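Local structure of regulation of enolase protein 1 (Saccharomyces cerevisiae, 3O12) at residues 57-62 and 68-73; 161-164 and 170-173. The protein acts in galactose metabolism by way of the GAL83 protein and may control the level of the enolase ENO1. One frame throughout, in Å; residues are numbered along the deposited sequence.

Contact 1: 57-62 and 68-73; sequences TDFWRE and TRDSGH. With SO4 (sulfate ion), chain D; EDO (1,2-ethanediol), chain H; SO4 (sulfate ion), chain E; EDO (1,2-ethanediol), chain G.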
ATOM      1  N   THR A  57       1.212  13.415  -5.980  1.00 19.29           N
ATOM      2  CA  THR A  57       1.913  12.319  -5.323  1.00 17.70           C
ATOM      3  C   THR A  57       1.558  10.995  -6.007  1.00 18.78           C
ATOM      4  O   THR A  57       0.388  10.720  -6.274  1.00 17.66           O
ATOM      5  CB  THR A  57       1.607  12.276  -3.807  1.00 16.94           C
ATOM      6  OG1 THR A  57       0.194  12.336  -3.594  1.00 17.10           O
ATOM      7  CG2 THR A  57       2.254  13.470  -3.097  1.00 18.00           C
ATOM      8  N   ASP A  58       2.573  10.193  -6.321  1.00 14.02           N
ATOM      9  CA  ASP A  58       2.347   8.957  -7.076  1.00 16.90           C
ATOM     10  C   ASP A  58       3.543   8.009  -6.946  1.00 14.92           C
ATOM     11  O   ASP A  58       4.644   8.422  -6.578  1.00 15.32           O
ATOM     12  CB  ASP A  58       2.091   9.296  -8.555  1.00 18.38           C
ATOM     13  CG  ASP A  58       1.377   8.181  -9.323  1.00 22.74           C
ATOM     14  OD1 ASP A  58       0.935   7.182  -8.712  1.00 21.63           O
ATOM     15  OD2 ASP A  58       1.243   8.336 -10.560  1.00 28.73           O
ATOM     16  N   PHE A  59       3.317   6.736  -7.269  1.00 14.30           N
ATOM     17  CA  PHE A  59       4.385   5.749  -7.364  1.00 13.27           C
ATOM     18  C   PHE A  59       4.202   5.013  -8.680  1.00 14.12           C
ATOM     19  O   PHE A  59       3.175   4.367  -8.888  1.00 14.11           O
ATOM     20  CB  PHE A  59       4.292   4.719  -6.229  1.00 14.40           C
ATOM     21  CG  PHE A  59       4.768   5.218  -4.890  1.00 15.00           C
ATOM     22  CD1 PHE A  59       6.105   5.555  -4.686  1.00 14.55           C
ATOM     23  CD2 PHE A  59       3.883   5.293  -3.823  1.00 13.14           C
ATOM     24  CE1 PHE A  59       6.541   5.992  -3.432  1.00 13.88           C
ATOM     25  CE2 PHE A  59       4.313   5.730  -2.566  1.00 13.50           C
ATOM     26  CZ  PHE A  59       5.634   6.080  -2.378  1.00 15.08           C
ATOM     27  N   TRP A  60       5.195   5.102  -9.557  1.00 12.16           N
ATOM     28  CA  TRP A  60       5.141   4.423 -10.851  1.00 13.30           C
ATOM     29  C   TRP A  60       6.540   4.387 -11.430  1.00 14.12           C
ATOM     30  O   TRP A  60       7.288   5.340 -11.269  1.00 15.49           O
ATOM     31  CB  TRP A  60       4.221   5.168 -11.834  1.00 13.86           C
ATOM     32  CG  TRP A  60       4.006   4.394 -13.103  1.00 13.87           C
ATOM     33  CD1 TRP A  60       4.618   4.590 -14.319  1.00 15.25           C
ATOM     34  CD2 TRP A  60       3.126   3.279 -13.270  1.00 13.42           C
ATOM     35  NE1 TRP A  60       4.153   3.663 -15.232  1.00 14.47           N
ATOM     36  CE2 TRP A  60       3.242   2.849 -14.608  1.00 13.34           C
ATOM     37  CE3 TRP A  60       2.251   2.599 -12.414  1.00 13.83           C
ATOM     38  CZ2 TRP A  60       2.513   1.766 -15.109  1.00 15.48           C
ATOM     39  CZ3 TRP A  60       1.526   1.522 -12.915  1.00 13.98           C
ATOM     40  CH2 TRP A  60       1.665   1.119 -14.254  1.00 13.97           C
ATOM     41  N   ARG A  61       6.894   3.300 -12.115  1.00 13.72           N
ATOM     42  CA  ARG A  61       8.180   3.249 -12.806  1.00 14.95           C
ATOM     43  C   ARG A  61       8.043   2.808 -14.259  1.00 13.96           C
ATOM     44  O   ARG A  61       7.865   1.623 -14.547  1.00 14.37           O
ATOM     45  CB  ARG A  61       9.184   2.336 -12.089  1.00 20.21           C
ATOM     46  CG  ARG A  61      10.054   3.050 -11.080  1.00 32.77           C
ATOM     47  CD  ARG A  61      11.167   2.144 -10.554  1.00 24.79           C
ATOM     48  NE  ARG A  61      12.321   2.032 -11.445  1.00 30.89           N
ATOM     49  CZ  ARG A  61      13.306   2.925 -11.513  1.00 33.54           C
ATOM     50  NH1 ARG A  61      14.323   2.731 -12.344  1.00 43.96           N
ATOM     51  NH2 ARG A  61      13.276   4.018 -10.762  1.00 29.09           N
ATOM     52  N   GLU A  62       8.108   3.801 -15.151  1.00 15.33           N
ATOM     53  CA  GLU A  62       8.391   3.628 -16.583  1.00 18.64           C
ATOM     54  C   GLU A  62       7.293   3.050 -17.472  1.00 15.94           C
ATOM     55  O   GLU A  62       6.941   3.643 -18.493  1.00 18.85           O
ATOM     56  CB  GLU A  62       9.686   2.832 -16.790  1.00 20.70           C
ATOM     57  CG  GLU A  62      10.082   2.669 -18.252  1.00 37.09           C
ATOM     58  CD  GLU A  62      10.218   3.999 -18.983  1.00 54.88           C
ATOM     59  OE1 GLU A  62      10.457   5.032 -18.320  1.00 59.72           O
ATOM     60  OE2 GLU A  62      10.087   4.009 -20.226  1.00 60.28           O
ATOM     61  N   THR A  68       8.616   8.276 -14.351  1.00 18.30           N
ATOM     62  CA  THR A  68       8.802   7.636 -13.067  1.00 16.95           C
ATOM     63  C   THR A  68       8.369   8.609 -11.994  1.00 15.86           C
ATOM     64  O   THR A  68       8.631   9.812 -12.090  1.00 20.27           O
ATOM     65  CB  THR A  68      10.270   7.207 -12.876  1.00 22.55           C
ATOM     66  OG1 THR A  68      10.602   6.218 -13.866  1.00 24.05           O
ATOM     67  CG2 THR A  68      10.485   6.625 -11.496  1.00 25.13           C
ATOM     68  N   ARG A  69       7.692   8.084 -10.979  1.00 15.69           N
ATOM     69  CA  ARG A  69       7.245   8.880  -9.837  1.00 16.51           C
ATOM     70  C   ARG A  69       7.559   8.122  -8.565  1.00 14.46           C
ATOM     71  O   ARG A  69       7.266   6.928  -8.457  1.00 14.67           O
ATOM     72  CB  ARG A  69       5.736   9.118  -9.893  1.00 18.85           C
ATOM     73  CG  ARG A  69       5.230   9.662 -11.224  1.00 28.01           C
ATOM     74  CD  ARG A  69       5.271  11.166 -11.236  1.00 34.31           C
ATOM     75  NE  ARG A  69       4.702  11.725 -12.461  1.00 38.56           N
ATOM     76  CZ  ARG A  69       5.427  12.189 -13.473  1.00 35.75           C
ATOM     77  NH1 ARG A  69       6.751  12.162 -13.407  1.00 38.96           N
ATOM     78  NH2 ARG A  69       4.829  12.686 -14.548  1.00 35.57           N
ATOM     79  N   ASP A  70       8.156   8.821  -7.600  1.00 15.27           N
ATOM     80  CA  ASP A  70       8.462   8.230  -6.294  1.00 13.28           C
ATOM     81  C   ASP A  70       8.077   9.208  -5.194  1.00 15.95           C
ATOM     82  O   ASP A  70       8.765   9.315  -4.175  1.00 15.45           O
ATOM     83  CB  ASP A  70       9.952   7.892  -6.211  1.00 13.35           C
ATOM     84  CG  ASP A  70      10.265   6.819  -5.165  1.00 18.29           C
ATOM     85  OD1 ASP A  70       9.565   5.782  -5.116  1.00 18.17           O
ATOM     86  OD2 ASP A  70      11.242   7.005  -4.402  1.00 19.77           O
ATOM     87  N   SER A  71       6.970   9.910  -5.412  1.00 14.80           N
ATOM     88  CA  SER A  71       6.521  11.018  -4.557  1.00 14.17           C
ATOM     89  C   SER A  71       5.355  10.665  -3.631  1.00 14.11           C
ATOM     90  O   SER A  71       4.879  11.509  -2.863  1.00 15.04           O
ATOM     91  CB  SER A  71       6.105  12.198  -5.440  1.00 18.14           C
ATOM     92  OG  SER A  71       5.125  11.782  -6.389  1.00 16.53           O
ATOM     93  N   GLY A  72       4.869   9.428  -3.711  1.00 14.34           N
ATOM     94  CA  GLY A  72       3.745   9.020  -2.889  1.00 12.88           C
ATOM     95  C   GLY A  72       4.062   8.974  -1.409  1.00 14.43           C
ATOM     96  O   GLY A  72       5.229   8.916  -1.011  1.00 14.77           O
ATOM     97  N   HIS A  73       3.023   8.993  -0.585  1.00 13.75           N
ATOM     98  CA  HIS A  73       3.217   8.939   0.860  1.00 12.85           C
ATOM     99  C   HIS A  73       3.344   7.501   1.324  1.00 13.89           C
ATOM    100  O   HIS A  73       2.519   6.661   0.979  1.00 14.67           O
ATOM    101  CB  HIS A  73       2.050   9.609   1.594  1.00 15.26           C
ATOM    102  CG  HIS A  73       1.737  10.992   1.110  1.00 14.77           C
ATOM    103  ND1 HIS A  73       2.636  12.037   1.199  1.00 17.00           N
ATOM    104  CD2 HIS A  73       0.621  11.501   0.539  1.00 16.81           C
ATOM    105  CE1 HIS A  73       2.079  13.133   0.710  1.00 17.61           C
ATOM    106  NE2 HIS A  73       0.859  12.834   0.298  1.00 18.21           N
TER
HETATM  107  S   SO4 D 203       9.410  11.855  -8.022  0.72 47.15           S
HETATM  108  O1  SO4 D 203       9.976  10.728  -8.760  0.72 59.81           O
HETATM  109  O2  SO4 D 203       9.293  11.515  -6.608  0.72 56.64           O
HETATM  110  O3  SO4 D 203      10.301  13.003  -8.161  0.72 54.54           O
HETATM  111  O4  SO4 D 203       8.096  12.193  -8.571  0.72 41.58           O
HETATM  112  C1  EDO H 207      -0.305   5.087 -13.972  1.00 39.97           C
HETATM  113  O1  EDO H 207      -1.452   5.842 -14.374  1.00 45.44           O
HETATM  114  C2  EDO H 207       0.698   6.014 -13.293  1.00 41.01           C
HETATM  115  O2  EDO H 207       0.137   6.494 -12.066  1.00 44.61           O
HETATM  116  S   SO4 E 204       8.081  13.572 -16.539  0.70 57.86           S
HETATM  117  O1  SO4 E 204       8.353  12.948 -17.833  0.70 58.01           O
HETATM  118  O2  SO4 E 204       8.754  12.822 -15.482  0.70 52.65           O
HETATM  119  O3  SO4 E 204       8.573  14.949 -16.541  0.70 61.78           O
HETATM  120  O4  SO4 E 204       6.640  13.581 -16.305  0.70 55.82           O
HETATM  121  C1  EDO G 206      -1.507   2.556 -10.445  1.00 31.96           C
HETATM  122  O1  EDO G 206      -2.266   2.650  -9.235  1.00 46.42           O
HETATM  123  C2  EDO G 206      -0.382   3.580 -10.413  1.00 25.94           C
HETATM  124  O2  EDO G 206      -0.869   4.868 -10.007  1.00 46.52           O
HETATM  125  O   HOH W   1       1.813  10.763 -12.125  1.00 33.66           O
HETATM  126  O   HOH W   2      10.708   7.011 -16.640  1.00 31.38           O
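Trp60 and Arg69 form the hydrogen-bonded pair of an antiparallel beta hairpin: Arg69 N gives a nearly straight bond to Trp60 O (2.8 Å, 170° at the hydrogen), and Trp60 N returns one to Arg69 O. Phe59–Asp70 and Arg61–Thr68, either side of it, are non-hydrogen-bonded pairs whose side chains share the other face of the sheet.

Beyond Asp70 the regular ladder gives way. Asp58 O takes Ser71 N at 3.0 Å, and a weak bond from Gly72 N also ends on it, so two successive amides converge on one carbonyl. Ser71 OG sits between its own backbone N and carbonyl carbon (chi1 55°), which lets it accept a hydrogen bond from Asp58 N (3.0 Å). Gly72 turns its CA onto one face of the Phe59 ring, 3.8 Å from the centroid, a CH-pi contact made close by the missing side chain. Asp70 OD1 reaches the edge of the same ring, in its plane; OD2 of that carboxylate is held by a salt bridge to Arg105.

Arg69 CB packs on Asp58 CB at 3.9 Å, while a water links Asp58 OD2 to Arg69 NE. Further out, the Arg69 guanidinium meets a sulfate, probably from the crystallisation liquor, edge-on: NH2 binds sulfate O4 at 2.7 Å, and NH1 binds O2. Toward the turn, Arg61 and Thr68 run side by side, with Arg61 CG 3.6 Å from Thr68 CG2.

Contact 2: 161-164 and 170-173; sequences IQVS and WPLV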
ATOM      1  N   ILE A 161      -0.519 -11.181  -1.584  1.00 12.54           N
ATOM      2  CA  ILE A 161      -1.426 -10.148  -1.094  1.00 12.71           C
ATOM      3  C   ILE A 161      -2.814 -10.723  -0.945  1.00 11.58           C
ATOM      4  O   ILE A 161      -3.318 -11.368  -1.873  1.00 13.29           O
ATOM      5  CB  ILE A 161      -1.584  -9.014  -2.119  1.00 19.55           C
ATOM      6  CG1 ILE A 161      -0.236  -8.447  -2.526  1.00 21.47           C
ATOM      7  CG2 ILE A 161      -2.493  -7.918  -1.564  1.00 20.07           C
ATOM      8  CD1 ILE A 161      -0.347  -7.423  -3.629  1.00 27.87           C
ATOM      9  N   GLN A 162      -3.444 -10.480   0.201  1.00 12.30           N
ATOM     10  CA  GLN A 162      -4.833 -10.846   0.432  1.00 14.00           C
ATOM     11  C   GLN A 162      -5.608  -9.611   0.873  1.00 13.74           C
ATOM     12  O   GLN A 162      -5.036  -8.665   1.442  1.00 12.77           O
ATOM     13  CB  GLN A 162      -4.932 -11.918   1.515  1.00 14.60           C
ATOM     14  CG  GLN A 162      -4.251 -13.228   1.162  1.00 14.91           C
ATOM     15  CD  GLN A 162      -4.103 -14.133   2.365  1.00 20.80           C
ATOM     16  OE1 GLN A 162      -5.032 -14.855   2.743  1.00 25.75           O
ATOM     17  NE2 GLN A 162      -2.934 -14.101   2.979  1.00 19.25           N
ATOM     18  N   VAL A 163      -6.914  -9.615   0.619  1.00 12.85           N
ATOM     19  CA  VAL A 163      -7.775  -8.507   1.002  1.00 14.08           C
ATOM     20  C   VAL A 163      -8.939  -9.058   1.813  1.00 14.54           C
ATOM     21  O   VAL A 163      -9.291 -10.231   1.677  1.00 15.94           O
ATOM     22  CB  VAL A 163      -8.283  -7.748  -0.252  1.00 13.39           C
ATOM     23  CG1 VAL A 163      -9.181  -8.651  -1.106  1.00 16.42           C
ATOM     24  CG2 VAL A 163      -9.026  -6.488   0.126  1.00 15.33           C
ATOM     25  N   SER A 164      -9.532  -8.228   2.662  1.00 12.87           N
ATOM     26  CA  SER A 164     -10.706  -8.669   3.409  1.00 15.38           C
ATOM     27  C   SER A 164     -11.683  -7.533   3.667  1.00 16.54           C
ATOM     28  O   SER A 164     -11.278  -6.399   3.909  1.00 15.99           O
ATOM     29  CB  SER A 164     -10.278  -9.296   4.737  1.00 14.42           C
ATOM     30  OG  SER A 164     -11.413  -9.761   5.459  1.00 16.52           O
ATOM     31  N   TRP A 170     -10.127 -14.023   3.759  1.00 19.08           N
ATOM     32  CA  TRP A 170      -8.994 -13.324   3.139  1.00 18.03           C
ATOM     33  C   TRP A 170      -8.637 -13.827   1.738  1.00 18.98           C
ATOM     34  O   TRP A 170      -7.610 -14.485   1.554  1.00 22.95           O
ATOM     35  CB  TRP A 170      -7.761 -13.450   4.039  1.00 19.01           C
ATOM     36  CG  TRP A 170      -7.932 -12.849   5.401  1.00 17.60           C
ATOM     37  CD1 TRP A 170      -8.451 -13.455   6.508  1.00 20.05           C
ATOM     38  CD2 TRP A 170      -7.573 -11.517   5.806  1.00 17.94           C
ATOM     39  NE1 TRP A 170      -8.442 -12.585   7.574  1.00 21.26           N
ATOM     40  CE2 TRP A 170      -7.909 -11.389   7.167  1.00 18.81           C
ATOM     41  CE3 TRP A 170      -7.000 -10.422   5.146  1.00 18.28           C
ATOM     42  CZ2 TRP A 170      -7.691 -10.211   7.886  1.00 18.71           C
ATOM     43  CZ3 TRP A 170      -6.785  -9.255   5.859  1.00 17.80           C
ATOM     44  CH2 TRP A 170      -7.130  -9.159   7.213  1.00 16.94           C
ATOM     45  N   PRO A 171      -9.467 -13.497   0.735  1.00 17.16           N
ATOM     46  CA  PRO A 171      -9.185 -13.909  -0.644  1.00 20.66           C
ATOM     47  C   PRO A 171      -7.845 -13.393  -1.167  1.00 19.12           C
ATOM     48  O   PRO A 171      -7.399 -12.289  -0.831  1.00 15.77           O
ATOM     49  CB  PRO A 171     -10.336 -13.290  -1.449  1.00 26.34           C
ATOM     50  CG  PRO A 171     -10.996 -12.321  -0.545  1.00 22.93           C
ATOM     51  CD  PRO A 171     -10.755 -12.796   0.853  1.00 21.31           C
ATOM     52  N   LEU A 172      -7.213 -14.208  -2.005  1.00 19.24           N
ATOM     53  CA  LEU A 172      -5.971 -13.844  -2.671  1.00 21.47           C
ATOM     54  C   LEU A 172      -6.199 -12.765  -3.717  1.00 19.54           C
ATOM     55  O   LEU A 172      -7.187 -12.808  -4.475  1.00 25.04           O
ATOM     56  CB  LEU A 172      -5.362 -15.073  -3.342  1.00 28.24           C
ATOM     57  CG  LEU A 172      -4.068 -14.819  -4.116  1.00 30.76           C
ATOM     58  CD1 LEU A 172      -2.907 -14.718  -3.145  1.00 32.20           C
ATOM     59  CD2 LEU A 172      -3.816 -15.915  -5.162  1.00 28.61           C
ATOM     60  N   VAL A 173      -5.275 -11.820  -3.773  1.00 18.62           N
ATOM     61  CA  VAL A 173      -5.281 -10.730  -4.744  1.00 20.45           C
ATOM     62  C   VAL A 173      -4.126 -10.952  -5.725  1.00 17.64           C
ATOM     63  O   VAL A 173      -4.274 -10.794  -6.944  1.00 17.22           O
ATOM     64  CB  VAL A 173      -5.071  -9.364  -4.024  1.00 20.15           C
ATOM     65  CG1 VAL A 173      -4.869  -8.226  -5.024  1.00 24.43           C
ATOM     66  CG2 VAL A 173      -6.225  -9.060  -3.095  1.00 22.54           C
TER
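Ser164 CB lies over one face of the Trp170 indole, 3.6 Å from the centroid of the six-membered ring and 15° off its normal, a CH-pi contact shifted toward the rim. The hydroxyl is turned to another task: with OG anti to its own backbone N (chi1 -179°), it bonds to Thr169 O and to the backbone N atoms of Asp166 and Lys167 in the connecting turn. Trp170 also makes a cation-pi interaction with Arg151 of strand 148-155.

Gln162 crosses Trp170 at about a right angle, its amide plane 67° from that of the ring. Its CB and CG pass close to the carbonyl oxygens of Trp170 and Pro171, with CB 3.4 Å from Pro171 O.

The backbones beneath belong to the beta hairpin of strands 158-164 and 172-177, at one margin of the antiparallel seven-stranded sheet. Val163 N binds Pro171 O almost head-on to the carbonyl (3.1 Å), and Val173 N makes a nearly straight bond to Ile161 O (2.8 Å). These bonds flank the non-hydrogen-bonded pair Gln162–Leu172. Pro171, lacking an amide hydrogen, offers no bond to Val163 O and instead sets its ring carbon CD 3.1 Å from that oxygen.

Ile161, Val163 and Val173 gather on the face opposite Gln162 and Leu172. Val173 meets Val163 at about a right angle, and the touching branches are Val173 CG2 and Val163 CG1, 3.6 Å apart. Val173 CB also packs on Ile161 CG2 at 3.8 Å, the two side chains crossing on a slant. Leu125 of strand 122-131 touches both valines, while Ile161 reaches Leu112 and Ala114 of strand 110-119.

Overall arrangement
Contact 1 and contact 2 are two beta hairpins in an all-beta chain, with centres 24 Å apart on opposite sides of the chain's centre. Their nearest atoms are about 13 Å apart, so they do not touch. They follow in series: 57-62 and 68-73 close well before 161-164 and 170-173 open. Contact 1 pairs strands 59-61 and 68-78 in one antiparallel sheet; contact 2 pairs strands 158-164 and 172-177 in the other. Strand 122-131 of the first sheet touches side chains from both contacts, giving an indirect link between them. All four segments belong to the DUF1349 family region, which therefore includes strands from each of the two beta layers.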